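Local coordinates for protein UDP-N-acetylmuramate-alanine ligase MurC (Thermotoga maritima, PDB 1J6U) that catalyses the ATP-dependent joining of L-alanine to UDP-N-acetylmuramate, an early cytoplasmic step of peptidoglycan synthesis, at residues V18-I23 with A27-E32; I186-R191 with V279-A284; I324-D329 with R449-Y454; Y415-E418 with E422-K425. One frame throughout, in Å; residues are numbered along the deposited sequence.

Interaction 1: residues V18-I23 with A27-E32; sequences VGIGGI and AVALHE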
loop_
_atom_site.group_PDB
_atom_site.type_symbol
_atom_site.label_atom_id
_atom_site.label_comp_id
_atom_site.label_asym_id
_atom_site.label_seq_id
_atom_site.Cartn_x
_atom_site.Cartn_y
_atom_site.Cartn_z
ATOM N N VAL A 18 -2.267 -14.837 -14.895
ATOM C CA VAL A 18 -3.663 -14.480 -15.044
ATOM C C VAL A 18 -3.934 -13.498 -13.925
ATOM O O VAL A 18 -4.017 -13.886 -12.741
ATOM C CB VAL A 18 -4.557 -15.732 -14.925
ATOM C CG1 VAL A 18 -6.029 -15.383 -15.234
ATOM C CG2 VAL A 18 -4.044 -16.780 -15.879
ATOM N N GLY A 19 -4.063 -12.227 -14.318
ATOM C CA GLY A 19 -4.272 -11.149 -13.369
ATOM C C GLY A 19 -2.956 -10.373 -13.180
ATOM O O GLY A 19 -2.717 -9.763 -12.138
ATOM N N ILE A 20 -2.100 -10.417 -14.200
ATOM C CA ILE A 20 -0.815 -9.746 -14.196
ATOM C C ILE A 20 -0.925 -8.228 -13.995
ATOM O O ILE A 20 0.075 -7.551 -13.773
ATOM C CB ILE A 20 -0.119 -9.984 -15.525
ATOM C CG1 ILE A 20 1.372 -9.696 -15.416
ATOM C CG2 ILE A 20 -0.722 -9.063 -16.575
ATOM C CD1 ILE A 20 2.159 -10.397 -16.477
ATOM N N GLY A 21 -2.135 -7.692 -14.076
ATOM C CA GLY A 21 -2.302 -6.252 -13.946
ATOM C C GLY A 21 -2.402 -5.765 -12.518
ATOM O O GLY A 21 -2.430 -4.556 -12.286
ATOM N N GLY A 22 -2.487 -6.698 -11.571
ATOM C CA GLY A 22 -2.520 -6.356 -10.150
ATOM C C GLY A 22 -1.150 -5.933 -9.571
ATOM O O GLY A 22 -0.064 -6.233 -10.116
ATOM N N ILE A 23 -1.180 -5.208 -8.463
ATOM C CA ILE A 23 0.077 -4.774 -7.901
ATOM C C ILE A 23 0.932 -5.991 -7.476
ATOM O O ILE A 23 2.130 -6.059 -7.802
ATOM C CB ILE A 23 -0.158 -3.816 -6.728
ATOM C CG1 ILE A 23 1.133 -3.072 -6.451
ATOM C CG2 ILE A 23 -0.679 -4.551 -5.498
ATOM C CD1 ILE A 23 1.365 -2.009 -7.516
ATOM N N ALA A 27 4.495 -7.535 -9.639
ATOM C CA ALA A 27 5.801 -7.593 -8.979
ATOM C C ALA A 27 6.481 -8.927 -9.258
ATOM O O ALA A 27 7.669 -8.983 -9.654
ATOM C CB ALA A 27 5.649 -7.392 -7.493
ATOM N N VAL A 28 5.715 -9.997 -9.062
ATOM C CA VAL A 28 6.214 -11.339 -9.292
ATOM C C VAL A 28 6.531 -11.488 -10.786
ATOM O O VAL A 28 7.553 -12.072 -11.140
ATOM C CB VAL A 28 5.188 -12.396 -8.843
ATOM C CG1 VAL A 28 5.710 -13.779 -9.118
ATOM C CG2 VAL A 28 4.893 -12.229 -7.372
ATOM N N ALA A 29 5.692 -10.937 -11.663
ATOM C CA ALA A 29 5.976 -11.042 -13.082
ATOM C C ALA A 29 7.281 -10.309 -13.410
ATOM O O ALA A 29 8.126 -10.847 -14.139
ATOM C CB ALA A 29 4.837 -10.471 -13.918
ATOM N N LEU A 30 7.443 -9.094 -12.879
ATOM C CA LEU A 30 8.648 -8.289 -13.140
ATOM C C LEU A 30 9.914 -9.035 -12.645
ATOM O O LEU A 30 10.924 -9.086 -13.323
ATOM C CB LEU A 30 8.506 -6.917 -12.478
ATOM C CG LEU A 30 7.576 -5.907 -13.179
ATOM C CD1 LEU A 30 7.026 -4.913 -12.168
ATOM C CD2 LEU A 30 8.321 -5.163 -14.284
ATOM N N HIS A 31 9.843 -9.619 -11.462
ATOM C CA HIS A 31 10.946 -10.401 -10.939
ATOM C C HIS A 31 11.343 -11.505 -11.951
ATOM O O HIS A 31 12.515 -11.636 -12.318
ATOM C CB HIS A 31 10.523 -11.025 -9.599
ATOM C CG HIS A 31 11.577 -11.871 -8.967
ATOM N ND1 HIS A 31 12.810 -11.375 -8.603
ATOM C CD2 HIS A 31 11.582 -13.183 -8.634
ATOM C CE1 HIS A 31 13.529 -12.346 -8.074
ATOM N NE2 HIS A 31 12.808 -13.451 -8.081
ATOM N N GLU A 32 10.360 -12.286 -12.404
ATOM C CA GLU A 32 10.609 -13.363 -13.360
ATOM C C GLU A 32 11.137 -12.791 -14.668
ATOM O O GLU A 32 12.020 -13.358 -15.322
ATOM C CB GLU A 32 9.322 -14.159 -13.599
ATOM C CG GLU A 32 8.897 -15.000 -12.402
ATOM C CD GLU A 32 9.951 -16.028 -12.015
ATOM O OE1 GLU A 32 10.825 -16.306 -12.859
ATOM O OE2 GLU A 32 9.912 -16.571 -10.879
#

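Interaction 2: residues I186-R191 with V279-A284; sequences IITNAR and VLNALA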
loop_
_atom_site.group_PDB
_atom_site.type_symbol
_atom_site.label_atom_id
_atom_site.label_comp_id
_atom_site.label_asym_id
_atom_site.label_seq_id
_atom_site.Cartn_x
_atom_site.Cartn_y
_atom_site.Cartn_z
ATOM N N ILE A 186 7.972 -7.479 10.504
ATOM C CA ILE A 186 7.308 -6.392 11.223
ATOM C C ILE A 186 5.810 -6.702 11.055
ATOM O O ILE A 186 5.343 -7.033 9.947
ATOM C CB ILE A 186 7.539 -5.004 10.608
ATOM C CG1 ILE A 186 8.974 -4.535 10.834
ATOM C CG2 ILE A 186 6.572 -4.016 11.232
ATOM C CD1 ILE A 186 9.296 -3.171 10.146
ATOM N N ILE A 187 5.074 -6.658 12.153
ATOM C CA ILE A 187 3.637 -6.880 12.094
ATOM C C ILE A 187 3.123 -5.525 12.548
ATOM O O ILE A 187 3.196 -5.220 13.743
ATOM C CB ILE A 187 3.141 -7.923 13.111
ATOM C CG1 ILE A 187 3.801 -9.286 12.863
ATOM C CG2 ILE A 187 1.621 -8.045 13.014
ATOM C CD1 ILE A 187 3.367 -10.367 13.893
ATOM N N THR A 188 2.606 -4.725 11.606
ATOM C CA THR A 188 2.120 -3.360 11.913
ATOM C C THR A 188 0.997 -3.359 12.920
ATOM O O THR A 188 0.970 -2.524 13.832
ATOM C CB THR A 188 1.610 -2.651 10.668
ATOM O OG1 THR A 188 0.668 -3.510 10.015
ATOM C CG2 THR A 188 2.741 -2.338 9.721
ATOM N N ASN A 189 0.066 -4.294 12.731
ATOM C CA ASN A 189 -1.097 -4.474 13.619
ATOM C C ASN A 189 -1.855 -5.615 12.984
ATOM O O ASN A 189 -1.542 -6.040 11.869
ATOM C CB ASN A 189 -2.004 -3.249 13.643
ATOM C CG ASN A 189 -2.313 -2.755 12.243
ATOM O OD1 ASN A 189 -2.707 -3.530 11.365
ATOM N ND2 ASN A 189 -2.106 -1.471 12.015
ATOM N N ALA A 190 -2.864 -6.094 13.680
ATOM C CA ALA A 190 -3.636 -7.231 13.195
ATOM C C ALA A 190 -5.030 -7.076 13.791
ATOM O O ALA A 190 -5.301 -7.529 14.913
ATOM C CB ALA A 190 -2.981 -8.549 13.673
ATOM N N ARG A 191 -5.897 -6.400 13.048
ATOM C CA ARG A 191 -7.244 -6.164 13.507
ATOM C C ARG A 191 -8.094 -7.387 13.136
ATOM O O ARG A 191 -9.131 -7.641 13.761
ATOM C CB ARG A 191 -7.812 -4.869 12.887
ATOM N N VAL A 279 4.398 7.919 11.436
ATOM C CA VAL A 279 5.375 7.960 12.508
ATOM C C VAL A 279 5.430 6.548 13.097
ATOM O O VAL A 279 6.493 6.008 13.309
ATOM C CB VAL A 279 4.973 8.965 13.584
ATOM C CG1 VAL A 279 5.915 8.853 14.748
ATOM C CG2 VAL A 279 5.056 10.390 13.014
ATOM N N LEU A 280 4.270 5.947 13.335
ATOM C CA LEU A 280 4.219 4.592 13.843
ATOM C C LEU A 280 4.903 3.625 12.878
ATOM O O LEU A 280 5.624 2.744 13.302
ATOM C CB LEU A 280 2.763 4.188 14.110
ATOM C CG LEU A 280 2.286 4.253 15.571
ATOM C CD1 LEU A 280 3.028 5.297 16.374
ATOM C CD2 LEU A 280 0.813 4.539 15.578
ATOM N N ASN A 281 4.704 3.810 11.581
ATOM C CA ASN A 281 5.340 2.957 10.590
ATOM C C ASN A 281 6.860 3.166 10.617
ATOM O O ASN A 281 7.620 2.237 10.386
ATOM C CB ASN A 281 4.842 3.272 9.146
ATOM C CG ASN A 281 3.352 2.996 8.943
ATOM O OD1 ASN A 281 2.755 2.121 9.590
ATOM N ND2 ASN A 281 2.751 3.734 8.015
ATOM N N ALA A 282 7.285 4.409 10.790
ATOM C CA ALA A 282 8.696 4.714 10.847
ATOM C C ALA A 282 9.267 4.114 12.166
ATOM O O ALA A 282 10.358 3.553 12.148
ATOM C CB ALA A 282 8.895 6.187 10.808
ATOM N N LEU A 283 8.522 4.235 13.272
ATOM C CA LEU A 283 8.900 3.669 14.557
ATOM C C LEU A 283 9.160 2.154 14.376
ATOM O O LEU A 283 10.190 1.648 14.808
ATOM C CB LEU A 283 7.779 3.836 15.580
ATOM C CG LEU A 283 7.999 4.692 16.841
ATOM C CD1 LEU A 283 7.283 4.046 18.001
ATOM C CD2 LEU A 283 9.469 4.831 17.181
ATOM N N ALA A 284 8.244 1.428 13.738
ATOM C CA ALA A 284 8.468 -0.001 13.531
ATOM C C ALA A 284 9.751 -0.232 12.734
ATOM O O ALA A 284 10.472 -1.217 12.953
ATOM C CB ALA A 284 7.282 -0.638 12.802
#

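Interaction 3: residues I324-D329 with R449-Y454; sequences IYVIDD and RFVERY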
loop_
_atom_site.group_PDB
_atom_site.type_symbol
_atom_site.label_atom_id
_atom_site.label_comp_id
_atom_site.label_asym_id
_atom_site.label_seq_id
_atom_site.Cartn_x
_atom_site.Cartn_y
_atom_site.Cartn_z
ATOM N N ILE A 324 -2.076 25.494 -4.909
ATOM C CA ILE A 324 -3.054 24.448 -5.179
ATOM C C ILE A 324 -2.420 23.060 -5.194
ATOM O O ILE A 324 -1.389 22.830 -5.831
ATOM C CB ILE A 324 -3.779 24.700 -6.525
ATOM C CG1 ILE A 324 -4.866 25.732 -6.301
ATOM C CG2 ILE A 324 -4.448 23.413 -7.040
ATOM C CD1 ILE A 324 -5.360 26.329 -7.588
ATOM N N TYR A 325 -3.051 22.132 -4.492
ATOM C CA TYR A 325 -2.545 20.761 -4.444
ATOM C C TYR A 325 -3.584 19.731 -4.857
ATOM O O TYR A 325 -4.774 19.849 -4.546
ATOM C CB TYR A 325 -2.108 20.385 -3.004
ATOM C CG TYR A 325 -0.957 21.194 -2.431
ATOM C CD1 TYR A 325 -1.175 22.476 -1.959
ATOM C CD2 TYR A 325 0.348 20.656 -2.330
ATOM C CE1 TYR A 325 -0.157 23.218 -1.395
ATOM C CE2 TYR A 325 1.402 21.398 -1.753
ATOM C CZ TYR A 325 1.121 22.677 -1.285
ATOM O OH TYR A 325 2.042 23.429 -0.633
ATOM N N VAL A 326 -3.131 18.699 -5.537
ATOM C CA VAL A 326 -4.013 17.586 -5.867
ATOM C C VAL A 326 -3.310 16.415 -5.170
ATOM O O VAL A 326 -2.153 16.060 -5.465
ATOM C CB VAL A 326 -4.112 17.333 -7.406
ATOM C CG1 VAL A 326 -4.945 16.086 -7.652
ATOM C CG2 VAL A 326 -4.768 18.550 -8.116
ATOM N N ILE A 327 -4.017 15.813 -4.240
ATOM C CA ILE A 327 -3.468 14.707 -3.464
ATOM C C ILE A 327 -4.308 13.428 -3.629
ATOM O O ILE A 327 -5.548 13.483 -3.646
ATOM C CB ILE A 327 -3.401 15.122 -1.946
ATOM C CG1 ILE A 327 -2.404 16.271 -1.778
ATOM C CG2 ILE A 327 -2.915 13.954 -1.067
ATOM C CD1 ILE A 327 -2.235 16.740 -0.322
ATOM N N ASP A 328 -3.618 12.290 -3.759
ATOM C CA ASP A 328 -4.248 10.966 -3.883
ATOM C C ASP A 328 -4.165 10.115 -2.623
ATOM O O ASP A 328 -3.107 9.979 -2.013
ATOM C CB ASP A 328 -3.593 10.173 -5.007
ATOM C CG ASP A 328 -3.823 10.794 -6.354
ATOM O OD1 ASP A 328 -4.997 11.036 -6.660
ATOM O OD2 ASP A 328 -2.858 11.036 -7.110
ATOM N N ASP A 329 -5.279 9.531 -2.232
ATOM C CA ASP A 329 -5.269 8.663 -1.082
ATOM C C ASP A 329 -6.286 7.547 -1.209
ATOM O O ASP A 329 -7.436 7.785 -1.534
ATOM C CB ASP A 329 -5.526 9.416 0.213
ATOM C CG ASP A 329 -5.109 8.602 1.425
ATOM O OD1 ASP A 329 -5.970 7.924 2.042
ATOM O OD2 ASP A 329 -3.894 8.617 1.732
ATOM N N ARG A 449 -7.060 13.180 -14.516
ATOM C CA ARG A 449 -7.728 14.011 -15.488
ATOM C C ARG A 449 -7.877 15.426 -14.954
ATOM O O ARG A 449 -7.666 16.369 -15.709
ATOM C CB ARG A 449 -9.044 13.380 -15.923
ATOM C CG ARG A 449 -8.786 12.235 -16.889
ATOM C CD ARG A 449 -10.038 11.827 -17.612
ATOM N NE ARG A 449 -11.019 11.217 -16.716
ATOM C CZ ARG A 449 -11.103 9.914 -16.473
ATOM N NH1 ARG A 449 -10.262 9.072 -17.067
ATOM N NH2 ARG A 449 -12.028 9.462 -15.632
ATOM N N PHE A 450 -8.152 15.570 -13.651
ATOM C CA PHE A 450 -8.267 16.891 -13.018
ATOM C C PHE A 450 -6.946 17.655 -13.138
ATOM O O PHE A 450 -6.916 18.867 -13.375
ATOM C CB PHE A 450 -8.604 16.749 -11.545
ATOM C CG PHE A 450 -8.730 18.065 -10.822
ATOM C CD1 PHE A 450 -9.687 18.999 -11.220
ATOM C CD2 PHE A 450 -7.889 18.376 -9.729
ATOM C CE1 PHE A 450 -9.815 20.244 -10.542
ATOM C CE2 PHE A 450 -8.006 19.599 -9.046
ATOM C CZ PHE A 450 -8.973 20.541 -9.452
ATOM N N VAL A 451 -5.841 16.942 -12.991
ATOM C CA VAL A 451 -4.571 17.613 -13.069
ATOM C C VAL A 451 -4.396 18.069 -14.494
ATOM O O VAL A 451 -4.064 19.236 -14.749
ATOM C CB VAL A 451 -3.410 16.687 -12.599
ATOM C CG1 VAL A 451 -2.057 17.303 -12.959
ATOM C CG2 VAL A 451 -3.487 16.496 -11.096
ATOM N N GLU A 452 -4.629 17.163 -15.435
ATOM C CA GLU A 452 -4.499 17.539 -16.840
ATOM C C GLU A 452 -5.363 18.772 -17.176
ATOM O O GLU A 452 -4.919 19.676 -17.885
ATOM C CB GLU A 452 -4.851 16.343 -17.738
ATOM C CG GLU A 452 -3.799 15.224 -17.672
ATOM C CD GLU A 452 -4.231 13.899 -18.314
ATOM O OE1 GLU A 452 -5.441 13.562 -18.251
ATOM O OE2 GLU A 452 -3.348 13.184 -18.856
ATOM N N ARG A 453 -6.583 18.818 -16.650
ATOM C CA ARG A 453 -7.497 19.934 -16.900
ATOM C C ARG A 453 -6.833 21.205 -16.424
ATOM O O ARG A 453 -6.719 22.185 -17.161
ATOM C CB ARG A 453 -8.819 19.712 -16.142
ATOM C CG ARG A 453 -9.653 20.967 -15.966
ATOM C CD ARG A 453 -10.890 20.744 -15.054
ATOM N NE ARG A 453 -11.489 22.040 -14.726
ATOM C CZ ARG A 453 -12.368 22.273 -13.749
ATOM N NH1 ARG A 453 -12.798 21.301 -12.964
ATOM N NH2 ARG A 453 -12.771 23.512 -13.518
ATOM N N TYR A 454 -6.384 21.167 -15.174
ATOM C CA TYR A 454 -5.702 22.293 -14.543
ATOM C C TYR A 454 -4.562 22.785 -15.393
ATOM O O TYR A 454 -4.476 23.965 -15.708
ATOM C CB TYR A 454 -5.101 21.888 -13.199
ATOM C CG TYR A 454 -4.543 23.060 -12.469
ATOM C CD1 TYR A 454 -5.364 23.841 -11.647
ATOM C CD2 TYR A 454 -3.217 23.443 -12.644
ATOM C CE1 TYR A 454 -4.891 24.966 -11.017
ATOM C CE2 TYR A 454 -2.729 24.593 -12.008
ATOM C CZ TYR A 454 -3.578 25.347 -11.200
ATOM O OH TYR A 454 -3.138 26.519 -10.612
#

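Interaction 4: residues Y415-E418 with E422-K425; sequences YFVE and ELEK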
loop_
_atom_site.group_PDB
_atom_site.type_symbol
_atom_site.label_atom_id
_atom_site.label_comp_id
_atom_site.label_asym_id
_atom_site.label_seq_id
_atom_site.Cartn_x
_atom_site.Cartn_y
_atom_site.Cartn_z
ATOM N N TYR A 415 -21.895 17.401 -2.338
ATOM C CA TYR A 415 -22.492 17.176 -3.622
ATOM C C TYR A 415 -22.341 15.712 -3.946
ATOM O O TYR A 415 -21.440 15.036 -3.436
ATOM C CB TYR A 415 -21.772 17.965 -4.723
ATOM C CG TYR A 415 -21.732 19.415 -4.449
ATOM C CD1 TYR A 415 -20.690 19.960 -3.718
ATOM C CD2 TYR A 415 -22.800 20.234 -4.799
ATOM C CE1 TYR A 415 -20.715 21.290 -3.326
ATOM C CE2 TYR A 415 -22.840 21.557 -4.408
ATOM C CZ TYR A 415 -21.792 22.080 -3.663
ATOM O OH TYR A 415 -21.843 23.368 -3.200
ATOM N N PHE A 416 -23.240 15.232 -4.800
ATOM C CA PHE A 416 -23.189 13.885 -5.265
ATOM C C PHE A 416 -23.062 13.968 -6.770
ATOM O O PHE A 416 -23.774 14.702 -7.403
ATOM C CB PHE A 416 -24.459 13.117 -4.914
ATOM C CG PHE A 416 -24.444 11.730 -5.453
ATOM C CD1 PHE A 416 -23.672 10.739 -4.833
ATOM C CD2 PHE A 416 -25.040 11.450 -6.679
ATOM C CE1 PHE A 416 -23.483 9.489 -5.442
ATOM C CE2 PHE A 416 -24.860 10.207 -7.298
ATOM C CZ PHE A 416 -24.077 9.223 -6.683
ATOM N N VAL A 417 -22.143 13.225 -7.344
ATOM C CA VAL A 417 -21.976 13.219 -8.776
ATOM C C VAL A 417 -21.853 11.768 -9.117
ATOM O O VAL A 417 -20.855 11.147 -8.776
ATOM C CB VAL A 417 -20.703 13.900 -9.168
ATOM C CG1 VAL A 417 -20.485 13.763 -10.663
ATOM C CG2 VAL A 417 -20.777 15.341 -8.749
ATOM N N GLU A 418 -22.825 11.218 -9.825
ATOM C CA GLU A 418 -22.766 9.800 -10.092
ATOM C C GLU A 418 -21.895 9.258 -11.203
ATOM O O GLU A 418 -21.397 8.157 -11.075
ATOM C CB GLU A 418 -24.171 9.227 -10.246
ATOM C CG GLU A 418 -24.714 9.271 -11.629
ATOM C CD GLU A 418 -25.747 8.202 -11.830
ATOM O OE1 GLU A 418 -25.410 7.016 -11.595
ATOM O OE2 GLU A 418 -26.886 8.550 -12.213
ATOM N N GLU A 422 -17.518 12.760 -14.936
ATOM C CA GLU A 422 -17.967 14.085 -14.621
ATOM C C GLU A 422 -17.184 14.707 -13.501
ATOM O O GLU A 422 -17.050 15.939 -13.455
ATOM C CB GLU A 422 -19.462 14.061 -14.271
ATOM C CG GLU A 422 -20.309 13.991 -15.508
ATOM C CD GLU A 422 -20.185 15.246 -16.380
ATOM O OE1 GLU A 422 -20.063 15.116 -17.628
ATOM O OE2 GLU A 422 -20.226 16.362 -15.806
ATOM N N LEU A 423 -16.683 13.856 -12.599
ATOM C CA LEU A 423 -15.898 14.258 -11.420
ATOM C C LEU A 423 -14.911 15.445 -11.623
ATOM O O LEU A 423 -15.075 16.519 -11.037
ATOM C CB LEU A 423 -15.153 13.027 -10.900
ATOM C CG LEU A 423 -15.329 12.667 -9.430
ATOM C CD1 LEU A 423 -16.772 12.736 -9.065
ATOM C CD2 LEU A 423 -14.799 11.267 -9.172
ATOM N N GLU A 424 -13.899 15.274 -12.464
ATOM C CA GLU A 424 -12.950 16.356 -12.678
ATOM C C GLU A 424 -13.580 17.621 -13.191
ATOM O O GLU A 424 -13.022 18.693 -13.009
ATOM C CB GLU A 424 -11.906 15.999 -13.723
ATOM C CG GLU A 424 -11.627 14.556 -13.869
ATOM C CD GLU A 424 -12.439 13.909 -14.959
ATOM O OE1 GLU A 424 -12.552 14.536 -16.058
ATOM O OE2 GLU A 424 -12.927 12.769 -14.700
ATOM N N LYS A 425 -14.710 17.490 -13.875
ATOM C CA LYS A 425 -15.365 18.634 -14.507
ATOM C C LYS A 425 -16.165 19.510 -13.568
ATOM O O LYS A 425 -16.267 20.712 -13.734
ATOM C CB LYS A 425 -16.304 18.147 -15.626
ATOM C CG LYS A 425 -15.808 16.975 -16.443
ATOM C CD LYS A 425 -15.710 17.378 -17.900
ATOM C CE LYS A 425 -15.188 16.245 -18.783
ATOM N NZ LYS A 425 -16.166 15.130 -18.794
#

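Interaction 1: residues V18-I23 with A27-E32
Ala27, the first residue of segment 27-32, donates its backbone N to the carbonyl O of Ile23, four residues back in the first turn of the helix that follows the glycine-rich loop, a weak bond of 3.3 Å, bent to 149° at the hydrogen. The same Ile23 oxygen also accepts from the hydroxyl of Ser26, and Ala27 CB packs beside it. Two residues on, Ala29 turns its methyl toward the loop and meets the outer end of Ile20, with Ala29 CB 3.7 Å from Ile20 CD1 and 3.9 Å from Ile20 CG1. Ile20 reaches the methyl with its end because CG1 lies anti to its backbone N (chi1 -162°) and the chain continues extended (chi2 158°), which carries CD1 across to the helix. Ile20 stands in a type I turn from Gly19 to Gly22, closed by Gly22 N to Gly19 O at 3.1 Å, and Gly22 is the N-cap residue. Positive phi at Gly19 suits a residue without CB. Gly19 and Gly21, with Gly24, fit a GxGxxG pattern of Rossmann type. The turn joins strand 14-18 to helix 23-34; Phe17 of that strand touches Ala29, while Leu53 of helix 48-55 packs on Ile20.

Interaction 2: residues I186-R191 with V279-A284
Ile186 and Ala284 make the main apolar contact between the end of strand 184-187 and helix 276-291. Both CB atoms point across the gap, and the two branches of Ile186 take different parts of the alanine. Ile186 CG2 faces the methyl, 3.8 Å from Ala284 CB, while Ile186 CD1 reaches past it to the backbone, 3.6 Å from Ala284 O. The fork follows from the torsions: CG1 stands anti to the carbonyl carbon (chi1 -71°) with CD1 extended beyond it, and CG2 lies anti to the backbone N. A looser van der Waals approach comes further along the segment, where Thr188 CG2 is 4.5 Å from Asn281 OD1.

Polar groups here are held from outside the pair. The Thr188 hydroxyl hydrogen-bonds to the backbone O of Asp123, and more weakly to that of Thr120, which fixes its rotation and leaves its methyl facing the helix. Asn281 ND2 has a weak bond to Asn278 OD1, and its side chain touches Thr127 and Thr128. Thr127, with Gly121 to Thr126, belongs to the predicted ATP site, and the nearest atoms of the Thr188 side chain and Gly121 are about 3 Å apart. A strand end beside the predicted P-loop, packed against a helix of the middle domain, is consistent with the ATP-binding core of the Mur ligase family.

Interaction 3: residues I324-D329 with R449-Y454
The C-terminal helix 443-457 covers one face of the last domain's mixed sheet, and this contact joins it to strand 324-329. Alternate strand residues Ile324 and Val326 point toward the helix and meet Phe450, Val451 and Tyr454, largely through apolar groups and without hydrogen bonds. Val326 sits between two partners and gives one methyl to each. Its CG2 comes up at the edge of the Phe450 ring, near the ring plane, 3.5 Å from Phe450 CD2 and equally close to CE2. Its other branch, with CG1 anti to the backbone N (chi1 175°), meets the valine one residue on, Val326 CG1 lying 3.8 Å from Val451 CG2.

The strand and helix segments run nearly antiparallel, at 163°, with their axes 9.9 Å apart. That is the layered alpha/beta packing of the Rossmann-like C-terminal domain of Mur ligases, in which the strand lies between 314-319 and 433-438. Toward the start of the strand Ile324 reaches out with CD1, which touches Tyr454 CE1 at 3.7 Å and Tyr454 OH at 3.8 Å, coming obliquely to the ring. The Tyr454 hydroxyl is itself hydrogen-bonded to Asp319 of the neighbouring strand 314-319, which would help hold the far end of the ring. At the other end of the contact Asp328 OD1 is hydrogen-bonded to Ser447 OG, one turn before Val451 on the same helix.

Interaction 4: residues Y415-E418 with E422-K425
Val417 turns its side chain toward Glu422 and Leu423, where a short, weakly bonded helical turn sets in, and touches both. Its CG1, anti to the backbone N (chi1 175°), is the branch that touches Glu422: Val417 CG1 lies 3.8 Å from Glu422 CB and 4.2 Å from Leu423 CD1. Leu423 CD1 also approaches the branch point, 4.1 Å from Val417 CB, so one leucine methyl lies against the valine's base and its CG1 together.

Glu422 takes part with its aliphatic root alone. The Glu422 and Val417 side chains cross at about a right angle, with CB making the touch, and CG stands anti to the carbonyl carbon (chi1 -79°); a bend at chi2 then leads the carboxylate away from the contact. The Leu423 side chain leaves the backbone to one side of Val417, and its end then swings in; its first torsion, -127°, lies away from the usual staggered positions. Val383 of strand 381-384 touches both Val417 and Leu423, and Ile443 and Ser446 of helix 443-457 touch Leu423 as well. This is a short strand-to-helix connection at the edge of a sheet: 414-416 is an outermost strand of the alpha/beta C-terminal domain, with the short, weakly bonded helix packed back on its end.

How the interactions relate
From the N terminus, interaction 1 closes first, a tight local turn from strand 14-18 into helix 23-34 of the first domain. Interaction 2 follows in series, spanning 88 residues to tie a central-sheet strand to helix 276-291 of the middle domain; its centre is 26 Å from that of interaction 1, on the opposite side of the chain's centre. Interaction 3 closes a loop of about 120 residues in the last domain, and interaction 4 is nested inside it, a short turn at the far edge of the same sheet. These two touch: Arg449 of interaction 3 forms a salt bridge with Glu424 of interaction 4, and Arg453 probably hydrogen-bonds to the carbonyl O of Glu424.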